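Local coordinates for putative PadR-family transcriptional regulatory protein (Bacteroides fragilis, PDB 5H20), which probably regulates transcription as a dimeric PadR-like factor that binds DNA through a winged helix-turn-helix domain, at residues L21-K25 and E26-A30; Q35-E39 and A40-V44; G47-Y50 and P51-R55; T54-N58 and D59-S63. All coordinates share one frame; numbering follows the deposited sequence.

Contact 1: L21-K25 and E26-A30. With GLC (alpha-D-glucopyranose), chain E.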
loop_
_atom_site.group_PDB
_atom_site.type_symbol
_atom_site.label_atom_id
_atom_site.label_comp_id
_atom_site.label_asym_id
_atom_site.label_seq_id
_atom_site.Cartn_x
_atom_site.Cartn_y
_atom_site.Cartn_z
ATOM N N LEU A 21 3.886 -8.238 -7.945
ATOM C CA LEU A 21 5.264 -8.690 -7.717
ATOM C C LEU A 21 5.505 -10.125 -8.181
ATOM O O LEU A 21 6.425 -10.367 -8.962
ATOM C CB LEU A 21 5.681 -8.549 -6.243
ATOM C CG LEU A 21 6.793 -7.571 -5.872
ATOM C CD1 LEU A 21 7.184 -7.800 -4.422
ATOM C CD2 LEU A 21 8.027 -7.718 -6.756
ATOM N N LEU A 22 4.672 -11.057 -7.711
ATOM C CA LEU A 22 4.789 -12.483 -8.064
ATOM C C LEU A 22 4.556 -12.773 -9.550
ATOM O O LEU A 22 5.161 -13.690 -10.099
ATOM C CB LEU A 22 3.896 -13.363 -7.169
ATOM C CG LEU A 22 4.243 -13.491 -5.668
ATOM C CD1 LEU A 22 3.039 -13.956 -4.858
ATOM C CD2 LEU A 22 5.432 -14.408 -5.406
ATOM N N LEU A 23 3.721 -11.966 -10.202
ATOM C CA LEU A 23 3.411 -12.152 -11.626
ATOM C C LEU A 23 4.385 -11.483 -12.605
ATOM O O LEU A 23 4.352 -11.770 -13.804
ATOM C CB LEU A 23 1.960 -11.743 -11.923
ATOM C CG LEU A 23 0.890 -12.744 -11.475
ATOM C CD1 LEU A 23 -0.472 -12.090 -11.531
ATOM C CD2 LEU A 23 0.870 -14.036 -12.295
ATOM N N HIS A 24 5.259 -10.616 -12.084
ATOM C CA HIS A 24 6.114 -9.766 -12.919
ATOM C C HIS A 24 7.133 -10.536 -13.756
ATOM O O HIS A 24 7.431 -10.124 -14.878
ATOM C CB HIS A 24 6.752 -8.628 -12.102
ATOM C CG HIS A 24 8.229 -8.754 -11.886
ATOM N ND1 HIS A 24 9.158 -8.236 -12.767
ATOM C CD2 HIS A 24 8.939 -9.318 -10.880
ATOM C CE1 HIS A 24 10.375 -8.488 -12.319
ATOM N NE2 HIS A 24 10.271 -9.144 -11.178
ATOM N N LYS A 25 7.655 -11.641 -13.224
ATOM C CA LYS A 25 8.592 -12.462 -13.992
ATOM C C LYS A 25 7.891 -13.614 -14.704
ATOM O O LYS A 25 8.136 -13.849 -15.891
ATOM C CB LYS A 25 9.747 -12.961 -13.124
ATOM C CG LYS A 25 11.077 -13.021 -13.857
ATOM C CD LYS A 25 12.229 -12.810 -12.890
ATOM C CE LYS A 25 13.554 -12.634 -13.609
ATOM N NZ LYS A 25 14.648 -12.345 -12.640
ATOM N N GLU A 26 7.015 -14.312 -13.981
ATOM C CA GLU A 26 6.318 -15.470 -14.520
ATOM C C GLU A 26 4.803 -15.285 -14.522
ATOM O O GLU A 26 4.238 -14.874 -13.503
ATOM C CB GLU A 26 6.685 -16.731 -13.734
ATOM C CG GLU A 26 7.979 -17.405 -14.175
ATOM C CD GLU A 26 8.302 -18.668 -13.380
ATOM O OE1 GLU A 26 7.488 -19.078 -12.506
ATOM O OE2 GLU A 26 9.380 -19.263 -13.636
ATOM N N PRO A 27 4.139 -15.598 -15.664
ATOM C CA PRO A 27 2.686 -15.766 -15.635
ATOM C C PRO A 27 2.325 -16.989 -14.786
ATOM O O PRO A 27 3.170 -17.867 -14.593
ATOM C CB PRO A 27 2.323 -15.991 -17.103
ATOM C CG PRO A 27 3.570 -16.525 -17.739
ATOM C CD PRO A 27 4.689 -15.822 -17.020
ATOM N N ALA A 28 1.101 -17.036 -14.264
ATOM C CA ALA A 28 0.721 -18.077 -13.303
ATOM C C ALA A 28 -0.785 -18.252 -13.139
ATOM O O ALA A 28 -1.552 -17.306 -13.326
ATOM C CB ALA A 28 1.361 -17.801 -11.945
ATOM N N TYR A 29 -1.181 -19.483 -12.811
ATOM C CA TYR A 29 -2.514 -19.789 -12.313
ATOM C C TYR A 29 -2.599 -19.265 -10.881
ATOM O O TYR A 29 -1.575 -19.161 -10.181
ATOM C CB TYR A 29 -2.781 -21.307 -12.327
ATOM C CG TYR A 29 -2.675 -22.012 -13.684
ATOM C CD1 TYR A 29 -3.662 -21.848 -14.670
ATOM C CD2 TYR A 29 -1.605 -22.864 -13.963
ATOM C CE1 TYR A 29 -3.569 -22.502 -15.897
ATOM C CE2 TYR A 29 -1.503 -23.518 -15.190
ATOM C CZ TYR A 29 -2.491 -23.337 -16.145
ATOM O OH TYR A 29 -2.390 -23.974 -17.356
ATOM N N ALA A 30 -3.811 -18.927 -10.444
ATOM C CA ALA A 30 -4.072 -18.572 -9.050
ATOM C C ALA A 30 -3.450 -19.555 -8.035
ATOM O O ALA A 30 -2.869 -19.128 -7.038
ATOM C CB ALA A 30 -5.569 -18.414 -8.812
HETATM C C1 GLC E . -7.361 -22.872 -11.119
HETATM C C2 GLC E . -6.343 -21.745 -11.300
HETATM C C3 GLC E . -6.955 -20.338 -11.357
HETATM C C4 GLC E . -8.397 -20.255 -11.868
HETATM C C5 GLC E . -9.326 -21.334 -11.286
HETATM C C6 GLC E . -10.292 -21.856 -12.353
HETATM O O1 GLC E . -6.801 -23.839 -10.226
HETATM O O2 GLC E . -5.409 -21.782 -10.216
HETATM O O3 GLC E . -6.123 -19.492 -12.160
HETATM O O4 GLC E . -8.934 -18.970 -11.524
HETATM O O5 GLC E . -8.628 -22.410 -10.604
HETATM O O6 GLC E . -11.310 -20.874 -12.597
HETATM O O HOH W 1 4.226 -16.330 -10.838
#
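The Tyr29 ring turns its edge to the bound alpha-D-glucopyranose, whose O3 lies near the ring plane; Tyr77 meets the ring edge-to-face and Arg75 adds a cation-pi contact. At the far end of the same turn, the His24 ring has Lys25 CB over one face, offset toward the rim, and Leu21 O in plane at its edge. The turn joins helix 5-23 to helix 30-39 of the PadR-type winged-helix domain, with Tyr29 as N-cap of the second helix. Leu23 CG stands anti to the carbonyl carbon (chi1 -76°), and Leu23 CD2 reaches Ala28 CB at 3.8 Å and Ala28 N at 3.6 Å. Leu23 CA makes a CH...O contact of 3.4 Å with Glu26 O. One water bridges the two sides, donating to Leu22 O at 2.9 Å and to Glu26 O at 3.0 Å, and so serves carbonyls that no main-chain N-H from across the turn reaches. Tyr29 and Ala30 form part of the sugar site, to which Ser31 N and Lys76 O add hydrogen bonds. Tyr29 CB approaches GLC O2 at 3.4 Å, and Ala30 N donates to GLC O3 over 2.9 Å at an N-H...O angle of 161°.

Contact 2: Q35-E39 and A40-V44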
loop_
_atom_site.group_PDB
_atom_site.type_symbol
_atom_site.label_atom_id
_atom_site.label_comp_id
_atom_site.label_asym_id
_atom_site.label_seq_id
_atom_site.Cartn_x
_atom_site.Cartn_y
_atom_site.Cartn_z
ATOM N N GLN A 35 0.610 -21.086 -4.049
ATOM C CA GLN A 35 1.754 -21.949 -3.752
ATOM C C GLN A 35 3.044 -21.172 -3.467
ATOM O O GLN A 35 3.808 -21.546 -2.573
ATOM C CB GLN A 35 1.979 -22.943 -4.894
ATOM C CG GLN A 35 2.064 -24.391 -4.441
ATOM C CD GLN A 35 3.446 -24.798 -3.960
ATOM O OE1 GLN A 35 3.666 -24.973 -2.761
ATOM N NE2 GLN A 35 4.382 -24.967 -4.900
ATOM N N LYS A 36 3.281 -20.102 -4.231
ATOM C CA LYS A 36 4.475 -19.256 -4.055
ATOM C C LYS A 36 4.404 -18.444 -2.769
ATOM O O LYS A 36 5.433 -18.167 -2.138
ATOM C CB LYS A 36 4.686 -18.344 -5.264
ATOM C CG LYS A 36 5.276 -19.069 -6.465
ATOM C CD LYS A 36 5.310 -18.176 -7.685
ATOM C CE LYS A 36 5.891 -18.911 -8.883
ATOM N NZ LYS A 36 6.196 -17.946 -9.968
ATOM N N LEU A 37 3.178 -18.076 -2.399
ATOM C CA LEU A 37 2.875 -17.491 -1.114
ATOM C C LEU A 37 3.159 -18.476 0.034
ATOM O O LEU A 37 3.703 -18.073 1.062
ATOM C CB LEU A 37 1.423 -16.981 -1.084
ATOM C CG LEU A 37 1.095 -15.704 -1.884
ATOM C CD1 LEU A 37 -0.388 -15.616 -2.189
ATOM C CD2 LEU A 37 1.553 -14.434 -1.182
ATOM N N LYS A 38 2.800 -19.753 -0.156
ATOM C CA LYS A 38 3.037 -20.822 0.831
ATOM C C LYS A 38 4.526 -20.983 1.152
ATOM O O LYS A 38 4.905 -21.108 2.327
ATOM C CB LYS A 38 2.421 -22.150 0.356
ATOM C CG LYS A 38 2.534 -23.329 1.321
ATOM C CD LYS A 38 1.424 -23.325 2.357
ATOM C CE LYS A 38 1.504 -24.548 3.257
ATOM N NZ LYS A 38 0.546 -24.430 4.390
ATOM N N GLU A 39 5.346 -20.964 0.101
ATOM C CA GLU A 39 6.808 -20.968 0.185
ATOM C C GLU A 39 7.367 -19.748 0.917
ATOM O O GLU A 39 8.437 -19.828 1.515
ATOM C CB GLU A 39 7.416 -21.037 -1.222
ATOM C CG GLU A 39 7.464 -22.434 -1.823
ATOM C CD GLU A 39 7.641 -22.427 -3.334
ATOM O OE1 GLU A 39 8.541 -21.720 -3.853
ATOM O OE2 GLU A 39 6.876 -23.142 -4.012
ATOM N N ALA A 40 6.645 -18.626 0.845
ATOM C CA ALA A 40 7.009 -17.386 1.545
ATOM C C ALA A 40 6.464 -17.340 2.979
ATOM O O ALA A 40 6.517 -16.289 3.643
ATOM C CB ALA A 40 6.539 -16.170 0.754
ATOM N N ARG A 41 5.974 -18.493 3.454
ATOM C CA ARG A 41 5.340 -18.665 4.777
ATOM C C ARG A 41 4.044 -17.855 4.942
ATOM O O ARG A 41 3.684 -17.447 6.057
ATOM C CB ARG A 41 6.325 -18.418 5.937
ATOM C CG ARG A 41 7.615 -19.219 5.843
ATOM C CD ARG A 41 8.282 -19.403 7.198
ATOM N NE ARG A 41 7.557 -20.338 8.065
ATOM C CZ ARG A 41 7.594 -21.670 7.967
ATOM N NH1 ARG A 41 8.322 -22.271 7.026
ATOM N NH2 ARG A 41 6.887 -22.405 8.817
ATOM N N LEU A 42 3.354 -17.642 3.817
ATOM C CA LEU A 42 2.085 -16.911 3.759
ATOM C C LEU A 42 0.949 -17.811 3.279
ATOM O O LEU A 42 1.070 -18.482 2.255
ATOM C CB LEU A 42 2.219 -15.689 2.837
ATOM C CG LEU A 42 2.434 -14.238 3.307
ATOM C CD1 LEU A 42 2.959 -14.066 4.744
ATOM C CD2 LEU A 42 3.286 -13.454 2.317
ATOM N N ILE A 43 -0.136 -17.837 4.045
ATOM C CA ILE A 43 -1.365 -18.516 3.651
ATOM C C ILE A 43 -2.349 -17.425 3.237
ATOM O O ILE A 43 -2.670 -16.528 4.022
ATOM C CB ILE A 43 -1.946 -19.414 4.776
ATOM C CG1 ILE A 43 -0.992 -20.581 5.074
ATOM C CG2 ILE A 43 -3.330 -19.948 4.392
ATOM C CD1 ILE A 43 -1.235 -21.289 6.394
ATOM N N VAL A 44 -2.770 -17.485 1.981
ATOM C CA VAL A 44 -3.829 -16.625 1.452
ATOM C C VAL A 44 -4.786 -17.581 0.739
ATOM O O VAL A 44 -4.383 -18.307 -0.180
ATOM C CB VAL A 44 -3.304 -15.540 0.463
ATOM C CG1 VAL A 44 -4.433 -14.611 0.030
ATOM C CG2 VAL A 44 -2.162 -14.723 1.060
#
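A Schellman motif ends helix 30-39, with Leu37 and Leu42 making the hydrophobic contact that accompanies it. Leu42 N donates to Leu37 O over 2.8 Å, tilted moderately out of the carbonyl plane, and Arg41 N donates to Lys38 O over 3.0 Å from well above that carbonyl's plane. Arg41, with a positive phi of 63°, is the C-prime residue that turns the chain back on itself. Ala40 N makes two weak bonds, to Lys36 O and Leu37 O. The reversal brings Leu42 back against the last turn, where its CD2 lies 4.0 Å from Leu37 CD2, the two side chains crossing obliquely. Leu37 CG sits beside its own backbone N (chi1 -73°), and the other branch of the fork, CD1, meets Val44 CG2 at 3.8 Å. In the PadR-type fold this is the connection from helix 30-39 to helix 46-58, the helix pair that probably forms the helix-turn-helix; Cys18 and Leu22 of helix 5-23 pack against Leu37 as well, and Leu15 against Val44. On the outer side Lys38 bends at chi2 (84°) and runs alongside Ile43, both pointing the same way, with Lys38 NZ 4.1 Å from Ile43 CD1. The second subunit comes close here too, placing its His104 against Glu39 and Ala40 and its Glu97 against Leu42.

Contact 3: G47-Y50 and P51-R55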
loop_
_atom_site.group_PDB
_atom_site.type_symbol
_atom_site.label_atom_id
_atom_site.label_comp_id
_atom_site.label_asym_id
_atom_site.label_seq_id
_atom_site.Cartn_x
_atom_site.Cartn_y
_atom_site.Cartn_z
ATOM N N GLY A 47 -10.903 -17.309 -1.269
ATOM C CA GLY A 47 -11.802 -16.216 -0.869
ATOM C C GLY A 47 -11.151 -14.837 -0.798
ATOM O O GLY A 47 -11.813 -13.827 -1.064
ATOM N N THR A 48 -9.863 -14.799 -0.439
ATOM C CA THR A 48 -9.089 -13.555 -0.356
ATOM C C THR A 48 -8.456 -13.208 -1.723
ATOM O O THR A 48 -8.595 -12.085 -2.211
ATOM C CB THR A 48 -7.997 -13.627 0.748
ATOM O OG1 THR A 48 -8.574 -14.017 2.010
ATOM C CG2 THR A 48 -7.287 -12.291 0.920
ATOM N N LEU A 49 -7.786 -14.189 -2.333
ATOM C CA LEU A 49 -7.038 -14.004 -3.573
ATOM C C LEU A 49 -7.920 -13.679 -4.798
ATOM O O LEU A 49 -7.625 -12.743 -5.542
ATOM C CB LEU A 49 -6.183 -15.248 -3.859
ATOM C CG LEU A 49 -4.846 -15.253 -4.628
ATOM C CD1 LEU A 49 -4.876 -16.304 -5.726
ATOM C CD2 LEU A 49 -4.433 -13.918 -5.219
ATOM N N TYR A 50 -8.997 -14.442 -4.983
ATOM C CA TYR A 50 -9.832 -14.355 -6.195
ATOM C C TYR A 50 -10.408 -12.950 -6.483
ATOM O O TYR A 50 -10.273 -12.487 -7.627
ATOM C CB TYR A 50 -10.921 -15.448 -6.220
ATOM C CG TYR A 50 -10.422 -16.874 -6.457
ATOM C CD1 TYR A 50 -9.045 -17.177 -6.501
ATOM C CD2 TYR A 50 -11.330 -17.931 -6.622
ATOM C CE1 TYR A 50 -8.595 -18.474 -6.716
ATOM C CE2 TYR A 50 -10.881 -19.236 -6.836
ATOM C CZ TYR A 50 -9.509 -19.497 -6.878
ATOM O OH TYR A 50 -9.030 -20.773 -7.081
ATOM N N PRO A 51 -11.019 -12.264 -5.471
ATOM C CA PRO A 51 -11.543 -10.917 -5.745
ATOM C C PRO A 51 -10.488 -9.866 -6.088
ATOM O O PRO A 51 -10.804 -8.898 -6.780
ATOM C CB PRO A 51 -12.262 -10.531 -4.441
ATOM C CG PRO A 51 -12.554 -11.826 -3.761
ATOM C CD PRO A 51 -11.378 -12.695 -4.099
ATOM N N LEU A 52 -9.257 -10.046 -5.613
ATOM C CA LEU A 52 -8.169 -9.103 -5.913
ATOM C C LEU A 52 -7.645 -9.281 -7.340
ATOM O O LEU A 52 -7.395 -8.286 -8.054
ATOM C CB LEU A 52 -7.049 -9.241 -4.885
ATOM C CG LEU A 52 -7.045 -8.427 -3.579
ATOM C CD1 LEU A 52 -8.394 -7.938 -3.052
ATOM C CD2 LEU A 52 -6.280 -9.192 -2.523
ATOM N N LEU A 53 -7.503 -10.542 -7.758
ATOM C CA LEU A 53 -7.179 -10.875 -9.135
ATOM C C LEU A 53 -8.192 -10.240 -10.092
ATOM O O LEU A 53 -7.802 -9.586 -11.069
ATOM C CB LEU A 53 -7.143 -12.397 -9.331
ATOM C CG LEU A 53 -6.145 -13.222 -8.526
ATOM C CD1 LEU A 53 -6.401 -14.697 -8.809
ATOM C CD2 LEU A 53 -4.713 -12.822 -8.859
ATOM N N THR A 54 -9.478 -10.426 -9.774
ATOM C CA THR A 54 -10.596 -9.853 -10.520
ATOM C C THR A 54 -10.510 -8.314 -10.549
ATOM O O THR A 54 -10.663 -7.721 -11.626
ATOM C CB THR A 54 -11.963 -10.387 -9.996
ATOM O OG1 THR A 54 -12.032 -11.802 -10.219
ATOM C CG2 THR A 54 -13.156 -9.737 -10.708
ATOM N N ARG A 55 -10.211 -7.700 -9.395
ATOM C CA ARG A 55 -10.072 -6.244 -9.274
ATOM C C ARG A 55 -8.914 -5.698 -10.123
ATOM O O ARG A 55 -9.056 -4.677 -10.793
ATOM C CB ARG A 55 -9.898 -5.846 -7.804
ATOM C CG ARG A 55 -10.420 -4.463 -7.464
ATOM C CD ARG A 55 -10.388 -4.221 -5.965
ATOM N NE ARG A 55 -11.048 -5.293 -5.221
ATOM C CZ ARG A 55 -11.592 -5.136 -4.021
ATOM N NH1 ARG A 55 -11.563 -3.947 -3.438
ATOM N NH2 ARG A 55 -12.173 -6.160 -3.409
#
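Main-chain bonding carries helix 46-58, probably the second, recognition helix of the helix-turn-helix in this winged-helix domain, across its proline, from Leu49 to Leu53 and from Tyr50 to Thr54. Leu53 N donates to Leu49 O over 3.1 Å, almost straight at 171° and nearly in line with the carbonyl. Tyr50 O is held twice: Thr54 N donates to Tyr50 O over 3.1 Å, slightly tilted from the carbonyl plane, and Thr54 OG1 over 3.2 Å from above that plane. The threonine hydroxyl reaches back this way because it lies beside its own N (chi1 -64°), a position from which a helical side chain can bond the carbonyl one turn earlier. Pro51 has no N-H to offer, and the helix is kinked there; Pro51 CD lies instead against Gly47 O at 3.3 Å, the carbonyl that a regular helix would bond at this point. The apolar contacts are between residues three and four apart. Both branches of Leu49 meet Leu53, Leu49 CD1 on Leu53 CD1 and Leu49 CD2 on Leu53 CG, each at 3.8 Å. Tyr50 CD1 touches Leu53 CD1 more loosely, at 4.3 Å. Among the neighbouring elements, Leu49 and Leu53 face Ile19 of helix 5-23 and Ala30 of helix 30-39, Leu52 leans on Leu15 of helix 5-23, and the Tyr50 ring lies beside Ala30 and touches the glucose.

Contact 4: T54-N58 and D59-S63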
loop_
_atom_site.group_PDB
_atom_site.type_symbol
_atom_site.label_atom_id
_atom_site.label_comp_id
_atom_site.label_asym_id
_atom_site.label_seq_id
_atom_site.Cartn_x
_atom_site.Cartn_y
_atom_site.Cartn_z
ATOM N N THR A 54 -9.478 -10.426 -9.774
ATOM C CA THR A 54 -10.596 -9.853 -10.520
ATOM C C THR A 54 -10.510 -8.314 -10.549
ATOM O O THR A 54 -10.663 -7.721 -11.626
ATOM C CB THR A 54 -11.963 -10.387 -9.996
ATOM O OG1 THR A 54 -12.032 -11.802 -10.219
ATOM C CG2 THR A 54 -13.156 -9.737 -10.708
ATOM N N ARG A 55 -10.211 -7.700 -9.395
ATOM C CA ARG A 55 -10.072 -6.244 -9.274
ATOM C C ARG A 55 -8.914 -5.698 -10.123
ATOM O O ARG A 55 -9.056 -4.677 -10.793
ATOM C CB ARG A 55 -9.898 -5.846 -7.804
ATOM C CG ARG A 55 -10.420 -4.463 -7.464
ATOM C CD ARG A 55 -10.388 -4.221 -5.965
ATOM N NE ARG A 55 -11.048 -5.293 -5.221
ATOM C CZ ARG A 55 -11.592 -5.136 -4.021
ATOM N NH1 ARG A 55 -11.563 -3.947 -3.438
ATOM N NH2 ARG A 55 -12.173 -6.160 -3.409
ATOM N N LEU A 56 -7.774 -6.395 -10.083
ATOM C CA LEU A 56 -6.582 -6.033 -10.866
ATOM C C LEU A 56 -6.790 -6.237 -12.376
ATOM O O LEU A 56 -6.333 -5.403 -13.175
ATOM C CB LEU A 56 -5.332 -6.780 -10.375
ATOM C CG LEU A 56 -4.732 -6.489 -8.979
ATOM C CD1 LEU A 56 -4.010 -7.712 -8.432
ATOM C CD2 LEU A 56 -3.802 -5.280 -8.970
ATOM N N LYS A 57 -7.477 -7.324 -12.761
ATOM C CA LYS A 57 -7.867 -7.544 -14.168
ATOM C C LYS A 57 -8.800 -6.442 -14.673
ATOM O O LYS A 57 -8.635 -5.962 -15.798
ATOM C CB LYS A 57 -8.513 -8.931 -14.390
ATOM C CG LYS A 57 -9.355 -9.019 -15.665
ATOM C CD LYS A 57 -10.435 -10.090 -15.626
ATOM C CE LYS A 57 -11.535 -9.839 -14.600
ATOM N NZ LYS A 57 -12.808 -9.407 -15.260
ATOM N N ASN A 58 -9.772 -6.064 -13.838
ATOM C CA ASN A 58 -10.758 -5.033 -14.180
ATOM C C ASN A 58 -10.146 -3.658 -14.421
ATOM O O ASN A 58 -10.644 -2.892 -15.240
ATOM C CB ASN A 58 -11.876 -4.961 -13.129
ATOM C CG ASN A 58 -12.915 -6.064 -13.293
ATOM O OD1 ASN A 58 -12.933 -6.783 -14.296
ATOM N ND2 ASN A 58 -13.791 -6.201 -12.306
ATOM N N ASP A 59 -9.058 -3.369 -13.714
ATOM C CA ASP A 59 -8.284 -2.151 -13.932
ATOM C C ASP A 59 -7.156 -2.357 -14.967
ATOM O O ASP A 59 -6.276 -1.504 -15.115
ATOM C CB ASP A 59 -7.739 -1.616 -12.596
ATOM C CG ASP A 59 -7.253 -0.174 -12.694
ATOM O OD1 ASP A 59 -7.843 0.617 -13.464
ATOM O OD2 ASP A 59 -6.271 0.171 -12.007
ATOM N N ASP A 60 -7.207 -3.489 -15.682
ATOM C CA ASP A 60 -6.257 -3.850 -16.759
ATOM C C ASP A 60 -4.782 -3.921 -16.312
ATOM O O ASP A 60 -3.870 -3.668 -17.112
ATOM C CB ASP A 60 -6.417 -2.919 -17.988
ATOM C CG ASP A 60 -7.733 -3.129 -18.742
ATOM O OD1 ASP A 60 -8.632 -3.869 -18.274
ATOM O OD2 ASP A 60 -7.870 -2.532 -19.829
ATOM N N LEU A 61 -4.565 -4.239 -15.035
ATOM C CA LEU A 61 -3.228 -4.397 -14.463
ATOM C C LEU A 61 -2.761 -5.837 -14.635
ATOM O O LEU A 61 -1.568 -6.097 -14.793
ATOM C CB LEU A 61 -3.215 -3.986 -12.982
ATOM C CG LEU A 61 -3.392 -2.499 -12.640
ATOM C CD1 LEU A 61 -3.688 -2.308 -11.161
ATOM C CD2 LEU A 61 -2.187 -1.661 -13.045
ATOM N N LEU A 62 -3.729 -6.752 -14.573
ATOM C CA LEU A 62 -3.579 -8.145 -14.974
ATOM C C LEU A 62 -4.502 -8.430 -16.163
ATOM O O LEU A 62 -5.469 -7.705 -16.397
ATOM C CB LEU A 62 -3.947 -9.071 -13.816
ATOM C CG LEU A 62 -2.937 -9.643 -12.806
ATOM C CD1 LEU A 62 -1.929 -8.642 -12.251
ATOM C CD2 LEU A 62 -3.725 -10.278 -11.675
ATOM N N SER A 63 -4.173 -9.472 -16.917
ATOM C CA SER A 63 -5.063 -10.038 -17.928
ATOM C C SER A 63 -4.870 -11.550 -17.944
ATOM O O SER A 63 -3.854 -12.053 -17.446
ATOM C CB SER A 63 -4.815 -9.434 -19.317
ATOM O OG SER A 63 -3.559 -9.818 -19.841
#
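Leu56 packs against both Leu61 and Leu62 on the tightly packed side of the helix end. Leu56 CD2 lies 3.7 Å from Leu61 CD1, and Leu56 CB is 4.1 Å from Leu62 CD2. In the backbone a Schellman motif closes helix 46-58, with Asp60 as the C-prime residue of positive phi: Leu61 N donates to Leu56 O over 2.8 Å, and Asp60 N to Lys57 O over 2.9 Å. Leu62 N adds a second bond to Leu56 O, 3.2 Å long, from the same face of the carbonyl, as strand 62-67, the first strand of the wing hairpin, begins. Leu62 O then receives a nearly straight CH...O contact from Lys57 CA (3.3 Å, 165°).

The looser, polar side is that of Lys57 and Asn58. Lys57 folds over at chi3 and chi4, bringing its NZ to within 2.8 Å of Asn58 OD1, where it forms a hydrogen bond along the surface. Asp59 is different, a buried residue at the dimer contact: its carboxylate turns away from the helix end, and OD1 accepts from Asp4 N of the second subunit. The helix is thus closed by backbone N-H groups and leucine packing, while the Asp59 side chain serves the dimer contact instead.

Contacts 1 to 4 follow the chain through the three-helix core into the wing. Contact 1 is tied to contact 2 by the salt bridge Glu26 OE1-Lys36 NZ (3.1 Å) and by Leu22 CD1 on Leu37 CG (4.0 Å). It meets contact 3 beside the glucose, where Ala30 CB lies 3.7 Å from Tyr50 CE1, and contact 4 through Leu23 CD1 and Leu62 CG at 3.7 Å. Contacts 3 and 4 share Thr54 and Arg55. Contacts 2 and 4, whose centres are 22 Å apart, both touch the second subunit. The sugar site draws on Tyr29 and Ala30 of contact 1 and Tyr50 of contact 3; the Leu37 side chain is about 11 Å from the glucose.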